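Local coordinates for multicopper oxidase (PDB 3GDC), which probably oxidises phenolic substrates and reduces dioxygen to water with bound copper ions, as a laccase-type multicopper oxidase, at residues 35-40 / 76-81; 121-126 / 150-155; 167-172 / 209-214; 195-200 / 282-287. One frame throughout, in Å; residues are numbered along the deposited sequence.

Interaction 1 (35-40 / 76-81)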
loop_
_atom_site.group_PDB
_atom_site.type_symbol
_atom_site.label_atom_id
_atom_site.label_comp_id
_atom_site.label_asym_id
_atom_site.label_seq_id
_atom_site.Cartn_x
_atom_site.Cartn_y
_atom_site.Cartn_z
ATOM N N ARG A 35 -16.896 8.800 30.018
ATOM C CA ARG A 35 -17.530 7.708 29.293
ATOM C C ARG A 35 -16.829 6.408 29.670
ATOM O O ARG A 35 -15.602 6.337 29.623
ATOM C CB ARG A 35 -17.417 7.985 27.789
ATOM C CG ARG A 35 -18.308 7.160 26.918
ATOM C CD ARG A 35 -18.126 7.558 25.445
ATOM N NE ARG A 35 -18.537 8.933 25.159
ATOM C CZ ARG A 35 -19.786 9.324 24.904
ATOM N NH1 ARG A 35 -20.782 8.449 24.879
ATOM N NH2 ARG A 35 -20.036 10.607 24.657
ATOM N N GLU A 36 -17.597 5.393 30.054
ATOM C CA GLU A 36 -17.022 4.149 30.593
ATOM C C GLU A 36 -17.591 2.874 29.987
ATOM O O GLU A 36 -18.773 2.788 29.668
ATOM C CB GLU A 36 -17.192 4.078 32.114
ATOM C CG GLU A 36 -16.781 5.341 32.829
ATOM C CD GLU A 36 -17.028 5.254 34.306
ATOM O OE1 GLU A 36 -16.371 4.419 34.961
ATOM O OE2 GLU A 36 -17.876 6.025 34.808
ATOM N N TRP A 37 -16.738 1.862 29.867
ATOM C CA TRP A 37 -17.174 0.570 29.362
ATOM C C TRP A 37 -16.592 -0.535 30.211
ATOM O O TRP A 37 -15.500 -0.389 30.763
ATOM C CB TRP A 37 -16.673 0.347 27.936
ATOM C CG TRP A 37 -17.145 1.297 26.890
ATOM C CD1 TRP A 37 -18.216 1.136 26.070
ATOM C CD2 TRP A 37 -16.522 2.532 26.504
ATOM N NE1 TRP A 37 -18.313 2.197 25.207
ATOM C CE2 TRP A 37 -17.286 3.068 25.447
ATOM C CE3 TRP A 37 -15.399 3.240 26.954
ATOM C CZ2 TRP A 37 -16.964 4.278 24.826
ATOM C CZ3 TRP A 37 -15.074 4.445 26.337
ATOM C CH2 TRP A 37 -15.854 4.948 25.277
ATOM N N ASP A 38 -17.306 -1.652 30.286
ATOM C CA ASP A 38 -16.750 -2.881 30.845
ATOM C C ASP A 38 -16.443 -3.834 29.702
ATOM O O ASP A 38 -17.329 -4.155 28.901
ATOM C CB ASP A 38 -17.744 -3.564 31.786
ATOM C CG ASP A 38 -18.218 -2.656 32.888
ATOM O OD1 ASP A 38 -17.381 -1.927 33.447
ATOM O OD2 ASP A 38 -19.430 -2.671 33.184
ATOM N N ILE A 39 -15.195 -4.283 29.634
ATOM C CA ILE A 39 -14.753 -5.189 28.576
ATOM C C ILE A 39 -14.125 -6.400 29.254
ATOM O O ILE A 39 -13.268 -6.257 30.140
ATOM C CB ILE A 39 -13.746 -4.485 27.612
ATOM C CG1 ILE A 39 -14.434 -3.324 26.863
ATOM C CG2 ILE A 39 -13.123 -5.490 26.633
ATOM C CD1 ILE A 39 -13.589 -2.645 25.763
ATOM N N VAL A 40 -14.548 -7.590 28.838
ATOM C CA VAL A 40 -14.043 -8.835 29.414
ATOM C C VAL A 40 -13.443 -9.711 28.317
ATOM O O VAL A 40 -14.092 -9.939 27.291
ATOM C CB VAL A 40 -15.170 -9.628 30.131
ATOM C CG1 VAL A 40 -14.616 -10.911 30.754
ATOM C CG2 VAL A 40 -15.865 -8.774 31.208
ATOM N N LEU A 76 -12.136 8.933 29.127
ATOM C CA LEU A 76 -12.510 7.525 28.914
ATOM C C LEU A 76 -11.973 6.598 29.991
ATOM O O LEU A 76 -10.846 6.770 30.469
ATOM C CB LEU A 76 -12.033 7.028 27.532
ATOM C CG LEU A 76 -12.355 7.871 26.291
ATOM C CD1 LEU A 76 -11.920 7.136 25.019
ATOM C CD2 LEU A 76 -13.831 8.228 26.209
ATOM N N ARG A 77 -12.789 5.614 30.352
ATOM C CA ARG A 77 -12.386 4.536 31.249
ATOM C C ARG A 77 -12.854 3.210 30.671
ATOM O O ARG A 77 -14.055 3.009 30.436
ATOM C CB ARG A 77 -12.981 4.721 32.650
ATOM C CG ARG A 77 -12.418 5.904 33.410
ATOM C CD ARG A 77 -12.975 5.948 34.823
ATOM N NE ARG A 77 -12.606 7.198 35.481
ATOM C CZ ARG A 77 -13.194 7.677 36.573
ATOM N NH1 ARG A 77 -14.198 7.019 37.145
ATOM N NH2 ARG A 77 -12.781 8.824 37.088
ATOM N N ILE A 78 -11.902 2.313 30.432
ATOM C CA ILE A 78 -12.222 0.957 30.011
ATOM C C ILE A 78 -11.854 0.006 31.126
ATOM O O ILE A 78 -10.675 -0.171 31.425
ATOM C CB ILE A 78 -11.467 0.567 28.722
ATOM C CG1 ILE A 78 -11.846 1.511 27.568
ATOM C CG2 ILE A 78 -11.701 -0.899 28.385
ATOM C CD1 ILE A 78 -13.182 1.256 26.990
ATOM N N HIS A 79 -12.871 -0.589 31.741
ATOM C CA HIS A 79 -12.691 -1.515 32.859
ATOM C C HIS A 79 -12.531 -2.909 32.293
ATOM O O HIS A 79 -13.516 -3.569 31.941
ATOM C CB HIS A 79 -13.901 -1.460 33.801
ATOM C CG HIS A 79 -14.229 -0.075 34.263
ATOM N ND1 HIS A 79 -13.500 0.572 35.236
ATOM C CD2 HIS A 79 -15.190 0.795 33.869
ATOM C CE1 HIS A 79 -13.994 1.784 35.421
ATOM N NE2 HIS A 79 -15.019 1.945 34.603
ATOM N N PHE A 80 -11.280 -3.330 32.188
ATOM C CA PHE A 80 -10.912 -4.598 31.577
ATOM C C PHE A 80 -10.810 -5.693 32.626
ATOM O O PHE A 80 -10.167 -5.506 33.660
ATOM C CB PHE A 80 -9.567 -4.448 30.852
ATOM C CG PHE A 80 -9.088 -5.709 30.180
ATOM C CD1 PHE A 80 -9.917 -6.412 29.305
ATOM C CD2 PHE A 80 -7.796 -6.179 30.405
ATOM C CE1 PHE A 80 -9.464 -7.573 28.663
ATOM C CE2 PHE A 80 -7.333 -7.334 29.773
ATOM C CZ PHE A 80 -8.170 -8.036 28.902
ATOM N N THR A 81 -11.465 -6.822 32.370
ATOM C CA THR A 81 -11.284 -8.031 33.176
ATOM C C THR A 81 -10.865 -9.173 32.259
ATOM O O THR A 81 -11.447 -9.359 31.182
ATOM C CB THR A 81 -12.563 -8.422 33.951
ATOM O OG1 THR A 81 -12.915 -7.373 34.854
ATOM C CG2 THR A 81 -12.359 -9.719 34.761
#

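Interaction 2 (121-126 / 150-155)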
loop_
_atom_site.group_PDB
_atom_site.type_symbol
_atom_site.label_atom_id
_atom_site.label_comp_id
_atom_site.label_asym_id
_atom_site.label_seq_id
_atom_site.Cartn_x
_atom_site.Cartn_y
_atom_site.Cartn_z
ATOM N N PHE A 121 -7.781 7.329 29.551
ATOM C CA PHE A 121 -7.194 8.315 28.655
ATOM C C PHE A 121 -8.295 9.216 28.111
ATOM O O PHE A 121 -9.482 8.962 28.314
ATOM C CB PHE A 121 -6.407 7.653 27.500
ATOM C CG PHE A 121 -7.083 6.439 26.919
ATOM C CD1 PHE A 121 -8.163 6.569 26.048
ATOM C CD2 PHE A 121 -6.640 5.170 27.244
ATOM C CE1 PHE A 121 -8.787 5.439 25.510
ATOM C CE2 PHE A 121 -7.269 4.037 26.720
ATOM C CZ PHE A 121 -8.343 4.183 25.854
ATOM N N ASP A 122 -7.897 10.278 27.423
ATOM C CA ASP A 122 -8.857 11.146 26.765
ATOM C C ASP A 122 -9.096 10.666 25.334
ATOM O O ASP A 122 -8.240 10.004 24.755
ATOM C CB ASP A 122 -8.377 12.590 26.795
ATOM C CG ASP A 122 -8.399 13.179 28.206
ATOM O OD1 ASP A 122 -9.233 12.741 29.025
ATOM O OD2 ASP A 122 -7.585 14.083 28.488
ATOM N N ALA A 123 -10.267 10.971 24.789
ATOM C CA ALA A 123 -10.597 10.585 23.411
ATOM C C ALA A 123 -9.889 11.549 22.454
ATOM O O ALA A 123 -10.420 12.611 22.108
ATOM C CB ALA A 123 -12.111 10.591 23.192
ATOM N N THR A 124 -8.665 11.191 22.072
ATOM C CA THR A 124 -7.841 12.032 21.204
ATOM C C THR A 124 -6.868 11.173 20.399
ATOM O O THR A 124 -6.419 10.141 20.896
ATOM C CB THR A 124 -6.955 13.015 22.006
ATOM O OG1 THR A 124 -7.532 13.273 23.288
ATOM C CG2 THR A 124 -6.797 14.308 21.239
ATOM N N PRO A 125 -6.547 11.580 19.153
ATOM C CA PRO A 125 -7.173 12.642 18.366
ATOM C C PRO A 125 -8.492 12.141 17.814
ATOM O O PRO A 125 -8.772 10.940 17.902
ATOM C CB PRO A 125 -6.171 12.862 17.224
ATOM C CG PRO A 125 -5.558 11.503 17.034
ATOM C CD PRO A 125 -5.429 10.953 18.425
ATOM N N PHE A 126 -9.303 13.033 17.262
ATOM C CA PHE A 126 -10.479 12.564 16.551
ATOM C C PHE A 126 -10.049 11.705 15.363
ATOM O O PHE A 126 -8.964 11.895 14.795
ATOM C CB PHE A 126 -11.440 13.700 16.173
ATOM C CG PHE A 126 -11.060 14.492 14.943
ATOM C CD1 PHE A 126 -11.332 14.005 13.660
ATOM C CD2 PHE A 126 -10.499 15.764 15.065
ATOM C CE1 PHE A 126 -11.017 14.760 12.526
ATOM C CE2 PHE A 126 -10.176 16.525 13.928
ATOM C CZ PHE A 126 -10.440 16.022 12.665
ATOM N N PHE A 150 -12.507 1.679 17.532
ATOM C CA PHE A 150 -12.540 2.763 18.531
ATOM C C PHE A 150 -12.704 4.054 17.739
ATOM O O PHE A 150 -11.761 4.503 17.077
ATOM C CB PHE A 150 -11.247 2.725 19.346
ATOM C CG PHE A 150 -11.005 3.939 20.212
ATOM C CD1 PHE A 150 -12.054 4.561 20.898
ATOM C CD2 PHE A 150 -9.706 4.441 20.355
ATOM C CE1 PHE A 150 -11.812 5.685 21.712
ATOM C CE2 PHE A 150 -9.448 5.552 21.164
ATOM C CZ PHE A 150 -10.513 6.178 21.840
ATOM N N ILE A 151 -13.911 4.623 17.777
ATOM C CA ILE A 151 -14.297 5.759 16.936
ATOM C C ILE A 151 -14.401 7.014 17.793
ATOM O O ILE A 151 -15.114 7.013 18.779
ATOM C CB ILE A 151 -15.686 5.511 16.281
ATOM C CG1 ILE A 151 -15.732 4.131 15.587
ATOM C CG2 ILE A 151 -16.118 6.684 15.389
ATOM C CD1 ILE A 151 -14.675 3.900 14.528
ATOM N N VAL A 152 -13.676 8.063 17.415
ATOM C CA VAL A 152 -13.706 9.347 18.126
ATOM C C VAL A 152 -14.217 10.424 17.173
ATOM O O VAL A 152 -13.523 10.817 16.225
ATOM C CB VAL A 152 -12.322 9.737 18.683
ATOM C CG1 VAL A 152 -12.375 11.105 19.395
ATOM C CG2 VAL A 152 -11.781 8.676 19.628
ATOM N N GLU A 153 -15.449 10.867 17.413
ATOM C CA GLU A 153 -16.099 11.890 16.605
ATOM C C GLU A 153 -15.484 13.272 16.856
ATOM O O GLU A 153 -15.324 13.676 18.012
ATOM C CB GLU A 153 -17.597 11.923 16.916
ATOM C CG GLU A 153 -18.431 12.741 15.924
ATOM C CD GLU A 153 -18.876 11.921 14.716
ATOM O OE1 GLU A 153 -20.092 11.657 14.585
ATOM O OE2 GLU A 153 -18.016 11.525 13.904
ATOM N N PRO A 154 -15.119 13.991 15.781
ATOM C CA PRO A 154 -14.648 15.370 15.944
ATOM C C PRO A 154 -15.679 16.260 16.633
ATOM O O PRO A 154 -16.887 16.132 16.387
ATOM C CB PRO A 154 -14.412 15.844 14.500
ATOM C CG PRO A 154 -15.135 14.858 13.626
ATOM C CD PRO A 154 -15.069 13.562 14.371
ATOM N N LYS A 155 -15.192 17.135 17.503
ATOM C CA LYS A 155 -16.030 18.130 18.160
ATOM C C LYS A 155 -16.691 19.024 17.104
ATOM O O LYS A 155 -17.878 19.339 17.203
ATOM C CB LYS A 155 -15.187 18.946 19.151
ATOM C CG LYS A 155 -15.943 20.002 19.948
ATOM C CD LYS A 155 -16.744 19.402 21.102
ATOM C CE LYS A 155 -17.463 20.491 21.900
ATOM N NZ LYS A 155 -18.640 21.075 21.185
#

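Interaction 3 (167-172 / 209-214)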
loop_
_atom_site.group_PDB
_atom_site.type_symbol
_atom_site.label_atom_id
_atom_site.label_comp_id
_atom_site.label_asym_id
_atom_site.label_seq_id
_atom_site.Cartn_x
_atom_site.Cartn_y
_atom_site.Cartn_z
ATOM N N MET A 167 -16.937 -1.547 9.592
ATOM C CA MET A 167 -16.531 -2.781 8.927
ATOM C C MET A 167 -15.109 -3.151 9.322
ATOM O O MET A 167 -14.146 -2.446 8.968
ATOM C CB MET A 167 -16.624 -2.613 7.405
ATOM C CG MET A 167 -18.054 -2.489 6.916
ATOM S SD MET A 167 -18.128 -2.562 5.121
ATOM C CE MET A 167 -19.919 -2.647 4.897
ATOM N N VAL A 168 -14.978 -4.257 10.047
ATOM C CA VAL A 168 -13.670 -4.753 10.457
ATOM C C VAL A 168 -13.319 -5.976 9.598
ATOM O O VAL A 168 -14.045 -6.984 9.590
ATOM C CB VAL A 168 -13.614 -5.112 11.958
ATOM C CG1 VAL A 168 -12.217 -5.594 12.336
ATOM C CG2 VAL A 168 -14.045 -3.908 12.838
ATOM N N MET A 169 -12.222 -5.858 8.856
ATOM C CA MET A 169 -11.767 -6.915 7.955
ATOM C C MET A 169 -10.766 -7.784 8.692
ATOM O O MET A 169 -9.753 -7.280 9.197
ATOM C CB MET A 169 -11.101 -6.315 6.703
ATOM C CG MET A 169 -11.961 -5.362 5.905
ATOM S SD MET A 169 -11.096 -4.714 4.454
ATOM C CE MET A 169 -9.828 -3.691 5.235
ATOM N N ASN A 170 -11.036 -9.087 8.757
ATOM C CA ASN A 170 -10.148 -10.000 9.465
ATOM C C ASN A 170 -9.897 -11.301 8.703
ATOM O O ASN A 170 -10.367 -11.479 7.569
ATOM C CB ASN A 170 -10.706 -10.326 10.865
ATOM C CG ASN A 170 -11.983 -11.170 10.807
ATOM O OD1 ASN A 170 -12.435 -11.534 9.725
ATOM N ND2 ASN A 170 -12.556 -11.490 11.969
ATOM N N GLY A 171 -9.153 -12.192 9.350
ATOM C CA GLY A 171 -8.843 -13.506 8.803
ATOM C C GLY A 171 -8.904 -14.527 9.913
ATOM O O GLY A 171 -8.745 -14.193 11.095
ATOM N N TYR A 172 -9.133 -15.779 9.530
ATOM C CA TYR A 172 -9.178 -16.874 10.481
ATOM C C TYR A 172 -8.169 -17.933 10.097
ATOM O O TYR A 172 -8.239 -18.500 9.007
ATOM C CB TYR A 172 -10.577 -17.490 10.557
ATOM C CG TYR A 172 -11.605 -16.544 11.140
ATOM C CD1 TYR A 172 -11.600 -16.240 12.506
ATOM C CD2 TYR A 172 -12.551 -15.930 10.325
ATOM C CE1 TYR A 172 -12.528 -15.360 13.049
ATOM C CE2 TYR A 172 -13.491 -15.043 10.856
ATOM C CZ TYR A 172 -13.464 -14.767 12.227
ATOM O OH TYR A 172 -14.359 -13.893 12.778
ATOM N N LEU A 209 -13.827 1.774 8.099
ATOM C CA LEU A 209 -13.226 0.510 7.637
ATOM C C LEU A 209 -11.889 0.286 8.299
ATOM O O LEU A 209 -10.994 1.121 8.167
ATOM C CB LEU A 209 -13.025 0.547 6.115
ATOM C CG LEU A 209 -12.395 -0.711 5.507
ATOM C CD1 LEU A 209 -13.410 -1.831 5.509
ATOM C CD2 LEU A 209 -11.939 -0.392 4.087
ATOM N N ILE A 210 -11.755 -0.844 8.987
ATOM C CA ILE A 210 -10.573 -1.134 9.788
ATOM C C ILE A 210 -9.991 -2.473 9.398
ATOM O O ILE A 210 -10.706 -3.473 9.379
ATOM C CB ILE A 210 -10.929 -1.190 11.291
ATOM C CG1 ILE A 210 -11.543 0.136 11.723
ATOM C CG2 ILE A 210 -9.706 -1.555 12.131
ATOM C CD1 ILE A 210 -12.445 0.025 12.928
ATOM N N ASN A 211 -8.683 -2.495 9.141
ATOM C CA ASN A 211 -8.020 -3.741 8.811
ATOM C C ASN A 211 -7.263 -4.329 9.996
ATOM O O ASN A 211 -6.292 -3.722 10.470
ATOM C CB ASN A 211 -7.060 -3.566 7.626
ATOM C CG ASN A 211 -6.488 -4.895 7.172
ATOM O OD1 ASN A 211 -7.188 -5.916 7.228
ATOM N ND2 ASN A 211 -5.224 -4.905 6.744
ATOM N N VAL A 212 -7.687 -5.514 10.454
ATOM C CA VAL A 212 -6.926 -6.247 11.481
ATOM C C VAL A 212 -6.297 -7.554 10.965
ATOM O O VAL A 212 -5.748 -8.332 11.735
ATOM C CB VAL A 212 -7.755 -6.524 12.747
ATOM C CG1 VAL A 212 -8.299 -5.232 13.318
ATOM C CG2 VAL A 212 -8.898 -7.507 12.443
ATOM N N LEU A 213 -6.383 -7.783 9.657
ATOM C CA LEU A 213 -5.921 -9.038 9.085
ATOM C C LEU A 213 -4.472 -9.367 9.456
ATOM O O LEU A 213 -3.557 -8.587 9.209
ATOM C CB LEU A 213 -6.110 -9.027 7.560
ATOM C CG LEU A 213 -5.606 -10.242 6.785
ATOM C CD1 LEU A 213 -6.372 -11.500 7.197
ATOM C CD2 LEU A 213 -5.798 -9.940 5.304
ATOM N N GLU A 214 -4.286 -10.524 10.072
ATOM C CA GLU A 214 -2.963 -10.994 10.438
ATOM C C GLU A 214 -2.410 -11.889 9.318
ATOM O O GLU A 214 -3.178 -12.400 8.479
ATOM C CB GLU A 214 -3.032 -11.747 11.780
ATOM C CG GLU A 214 -1.681 -12.198 12.346
ATOM C CD GLU A 214 -0.695 -11.043 12.449
ATOM O OE1 GLU A 214 -0.784 -10.298 13.449
ATOM O OE2 GLU A 214 0.133 -10.868 11.517
HETATM O O HOH W 1 -6.776 -11.819 11.197
#

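Interaction 4 (195-200 / 282-287)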
loop_
_atom_site.group_PDB
_atom_site.type_symbol
_atom_site.label_atom_id
_atom_site.label_comp_id
_atom_site.label_asym_id
_atom_site.label_seq_id
_atom_site.Cartn_x
_atom_site.Cartn_y
_atom_site.Cartn_z
ATOM N N PHE A 195 -27.064 -11.823 3.628
ATOM C CA PHE A 195 -27.744 -10.736 4.307
ATOM C C PHE A 195 -27.130 -9.422 3.859
ATOM O O PHE A 195 -26.323 -8.837 4.573
ATOM C CB PHE A 195 -27.656 -10.926 5.829
ATOM C CG PHE A 195 -28.317 -12.188 6.292
ATOM C CD1 PHE A 195 -29.698 -12.228 6.465
ATOM C CD2 PHE A 195 -27.575 -13.351 6.484
ATOM C CE1 PHE A 195 -30.328 -13.403 6.853
ATOM C CE2 PHE A 195 -28.196 -14.529 6.873
ATOM C CZ PHE A 195 -29.575 -14.553 7.060
ATOM N N PRO A 196 -27.480 -8.980 2.637
ATOM C CA PRO A 196 -26.848 -7.772 2.106
ATOM C C PRO A 196 -27.023 -6.551 3.010
ATOM O O PRO A 196 -28.011 -6.449 3.756
ATOM C CB PRO A 196 -27.578 -7.552 0.773
ATOM C CG PRO A 196 -28.032 -8.901 0.367
ATOM C CD PRO A 196 -28.439 -9.557 1.675
ATOM N N VAL A 197 -26.061 -5.635 2.939
ATOM C CA VAL A 197 -26.132 -4.378 3.688
ATOM C C VAL A 197 -27.206 -3.472 3.085
ATOM O O VAL A 197 -27.068 -3.011 1.954
ATOM C CB VAL A 197 -24.777 -3.646 3.666
ATOM C CG1 VAL A 197 -24.838 -2.381 4.522
ATOM C CG2 VAL A 197 -23.666 -4.562 4.155
ATOM N N LYS A 198 -28.272 -3.206 3.842
ATOM C CA LYS A 198 -29.379 -2.388 3.328
ATOM C C LYS A 198 -29.117 -0.891 3.478
ATOM O O LYS A 198 -28.926 -0.389 4.595
ATOM C CB LYS A 198 -30.706 -2.787 3.989
ATOM C CG LYS A 198 -31.125 -4.223 3.707
ATOM C CD LYS A 198 -32.509 -4.539 4.318
ATOM C CE LYS A 198 -32.972 -5.931 3.907
ATOM N NZ LYS A 198 -34.375 -6.236 4.363
ATOM N N VAL A 199 -29.103 -0.184 2.348
ATOM C CA VAL A 199 -28.915 1.275 2.319
ATOM C C VAL A 199 -29.966 1.924 1.401
ATOM O O VAL A 199 -30.614 1.237 0.616
ATOM C CB VAL A 199 -27.490 1.678 1.844
ATOM C CG1 VAL A 199 -26.396 1.158 2.808
ATOM C CG2 VAL A 199 -27.243 1.210 0.401
ATOM N N LYS A 200 -30.122 3.240 1.498
ATOM C CA LYS A 200 -31.113 3.952 0.691
ATOM C C LYS A 200 -30.458 4.747 -0.435
ATOM O O LYS A 200 -29.450 5.408 -0.225
ATOM C CB LYS A 200 -31.944 4.884 1.579
ATOM C CG LYS A 200 -32.848 4.158 2.555
ATOM C CD LYS A 200 -33.396 5.101 3.614
ATOM C CE LYS A 200 -33.788 4.324 4.865
ATOM N NZ LYS A 200 -34.310 5.211 5.933
ATOM N N GLY A 282 -19.494 -9.549 -0.127
ATOM C CA GLY A 282 -20.902 -9.353 0.198
ATOM C C GLY A 282 -21.576 -8.454 -0.825
ATOM O O GLY A 282 -20.994 -8.145 -1.870
ATOM N N PHE A 283 -22.808 -8.053 -0.518
ATOM C CA PHE A 283 -23.556 -7.108 -1.338
ATOM C C PHE A 283 -24.083 -5.960 -0.500
ATOM O O PHE A 283 -24.440 -6.154 0.671
ATOM C CB PHE A 283 -24.792 -7.772 -1.944
ATOM C CG PHE A 283 -24.490 -8.834 -2.948
ATOM C CD1 PHE A 283 -24.078 -8.494 -4.235
ATOM C CD2 PHE A 283 -24.649 -10.175 -2.617
ATOM C CE1 PHE A 283 -23.807 -9.489 -5.183
ATOM C CE2 PHE A 283 -24.387 -11.173 -3.554
ATOM C CZ PHE A 283 -23.962 -10.828 -4.833
ATOM N N PHE A 284 -24.159 -4.787 -1.124
ATOM C CA PHE A 284 -25.091 -3.740 -0.693
ATOM C C PHE A 284 -26.396 -3.945 -1.449
ATOM O O PHE A 284 -26.388 -4.264 -2.643
ATOM C CB PHE A 284 -24.566 -2.348 -1.017
ATOM C CG PHE A 284 -23.490 -1.878 -0.093
ATOM C CD1 PHE A 284 -23.802 -1.132 1.040
ATOM C CD2 PHE A 284 -22.154 -2.183 -0.358
ATOM C CE1 PHE A 284 -22.784 -0.703 1.897
ATOM C CE2 PHE A 284 -21.135 -1.749 0.496
ATOM C CZ PHE A 284 -21.459 -1.006 1.618
ATOM N N GLU A 285 -27.506 -3.785 -0.741
ATOM C CA GLU A 285 -28.831 -3.771 -1.361
ATOM C C GLU A 285 -29.390 -2.355 -1.237
ATOM O O GLU A 285 -29.712 -1.896 -0.136
ATOM C CB GLU A 285 -29.746 -4.793 -0.686
ATOM C CG GLU A 285 -31.157 -4.857 -1.290
ATOM C CD GLU A 285 -31.177 -5.508 -2.655
ATOM O OE1 GLU A 285 -30.966 -6.740 -2.729
ATOM O OE2 GLU A 285 -31.410 -4.791 -3.659
ATOM N N VAL A 286 -29.469 -1.656 -2.365
ATOM C CA VAL A 286 -29.852 -0.249 -2.387
ATOM C C VAL A 286 -31.333 -0.157 -2.735
ATOM O O VAL A 286 -31.750 -0.605 -3.804
ATOM C CB VAL A 286 -29.028 0.564 -3.416
ATOM C CG1 VAL A 286 -29.347 2.061 -3.319
ATOM C CG2 VAL A 286 -27.531 0.329 -3.235
ATOM N N SER A 287 -32.116 0.401 -1.821
ATOM C CA SER A 287 -33.551 0.562 -2.033
ATOM C C SER A 287 -33.826 1.910 -2.681
ATOM O O SER A 287 -33.139 2.889 -2.396
ATOM C CB SER A 287 -34.305 0.431 -0.708
ATOM O OG SER A 287 -33.908 1.444 0.199
HETATM O O HOH W 2 -33.052 0.442 2.510
#

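Interaction 1 (35-40 / 76-81)
Strands 35-40 and 76-81 run parallel in register from Arg35-Leu76 to Val40-Thr81, their axes 4.7 Å apart at closest and 19° from parallel, joined by five backbone hydrogen bonds from Arg77 N to Arg35 O at one end to Thr81 N to Ile39 O at the other. On the face bearing Glu36, Asp38 and His79, His79 NE2 donates to Glu36 OE1 over 2.8 Å. The carboxylate carbon lies in the imidazole plane, whereas the proton arrives on the anti side of OE1, with carboxylate and ring planes 55° apart. The Glu36 chain, extended beyond CG (chi2 177°), also runs beside Arg77, whose CD lies 3.7 Å from Glu36 OE1. The other imidazole nitrogen, His79 ND1, hydrogen-bonds to Thr118 OG1 of strand 116-122, so that the ring is held at both nitrogens. An alanine in place of His79 would probably leave Glu36 OE1 and Thr118 without their imidazole partner and the carboxylate freer to turn. On the opposite face the contact is apolar: Leu76 CD2 meets the edge of the Trp37 indole, 4.0 Å from Trp37 CH2, and Ile39 CD1 packs on Ile78 CG2 at 3.7 Å. Trp37 NE1 is satisfied by the carbonyl of Asp21. A mainly apolar face turned to strand 67-71 and a more polar one are consistent with a sheet of the cupredoxin-like beta sandwich that multicopper oxidases share.

Interaction 2 (121-126 / 150-155)
This is apolar packing without a hydrogen bond between the segments, where the chain leaving strand 116-122 passes the end of strand 147-153, their directions 58° apart. One part of it is a CH-pi contact: Pro154 CB sits over one face of the Phe126 ring, 3.8 Å from the ring centroid and 18° off its normal, and the two side chains cross at about a right angle. The cis peptide before Pro125 belongs to the turn that carries Phe126 to Pro154. Val152 fills the middle, with CG1 3.8 Å from Ala123 CB and 3.7 Å from Ala123 O. At the far end Phe121 CE1 approaches Phe150 CZ at 4.1 Å, the two side chains running past each other in opposite directions, and both rings meet Phe92 edge-to-face. An alanine at Phe126 removes the ring, which would probably leave Pro154 CB without its CH-pi partner and open a gap beside the proline. With no polar bond joining the segments, their fit rests on shape and dispersion.

Interaction 3 (167-172 / 209-214)
Met167 and Leu209 are paired in parallel strands of the second cupredoxin-like domain, the axes of strands 167-172 and 209-211 being 4.8 Å apart at closest and 21° from parallel. Met167 O accepts from Ile210 N, while Met167 CB rests on Leu209 CD1 at 3.8 Å. Val168, on the other face, pairs with Ile210 in the register, and its CG1 meets Val212 CG2 at 3.8 Å. Met169 takes the largest share: its N donates to Ile210 O, its O accepts from Val212 N, and its thioether chain reaches over two neighbours. On the face it shares with Leu209 and Asn211, that chain, bent at the last torsion (chi3 -68°), puts CE 3.7 Å from Asn211 CB, while CG and SD lie against Leu209 CD1. Beyond Asn211 the second segment leaves the strand through an Asx turn, in which Asn211 OD1 accepts from Leu213 N with the donor well above the amide plane. Asn170 CB follows, against Val212 CG2 at 3.7 Å. At Gly171 direct strand pairing has ended and Leu213 CD1 lies 3.6 Å from the glycine CA, while a water accepts from both Gly171 N and Glu214 N, at 3.0 Å each.

Interaction 4 (195-200 / 282-287)
Val197 and Phe284 lie side by side and point the same way, Val197 CG1 coming to 3.7 Å from Phe284 CE1 at an angle oblique to the ring. Val199 meets the same ring differently: it crosses the phenylalanine obliquely and sets CG1 at the ring edge, near its plane, 3.9 Å from Phe284 CD1. The first torsion of Val199 (chi1 -63°) puts CG1 anti to the carbonyl carbon, leaving CG2 between N and the carbonyl carbon, where it touches Val286 CG2 at 3.8 Å. These four residues share one face, which Met165 and Met167 of strand 163-172 approach. Pro196 runs alongside Phe283, CB to CB 3.9 Å, and its CB is also 3.8 Å from Glu285 CB. The Phe283 ring has a cation-pi partner in Lys265 and packs on Ile106 of the third subunit. The backbones are parallel, 4.6 Å apart at closest and 31° from parallel, with four hydrogen bonds running from Val197 N to Phe283 O through to Ser287 N to Val199 O. On the exposed face Lys200 CG lies 3.7 Å from Ser287 OG, and a water next to that hydroxyl also makes a weak bond to Val199 O. Strand 197-200 is outermost in its sheet within this chain; the Val197, Val199, Phe284 and Val286 face is apolar and turned to strand 163-172, while that of Lys198, Lys200, Glu285 and Ser287 is more polar and carries the water at Ser287.

In the fold
Interactions 1, 3 and 4 are parallel strand pairings, whereas interaction 2 is side-chain packing with no hydrogen bond across it. Interaction 3 is the core contact, wholly buried and about 7 Å between its centre and that of the chain; interactions 1 and 4 lie farther out, on opposite sides of that centre, and each keeps a more polar face. Interactions 1 and 2 share a sheet, since strands 75-82 and 116-122 are neighbours, and Leu76 CD1 packs on Phe150 CZ at 3.6 Å. Interactions 3 and 4 belong to facing sheets of the second domain, meeting where Met167 CE approaches Phe284 CZ at 4.0 Å. Interaction 1 has a side-chain to side-chain hydrogen bond, between His79 and Glu36.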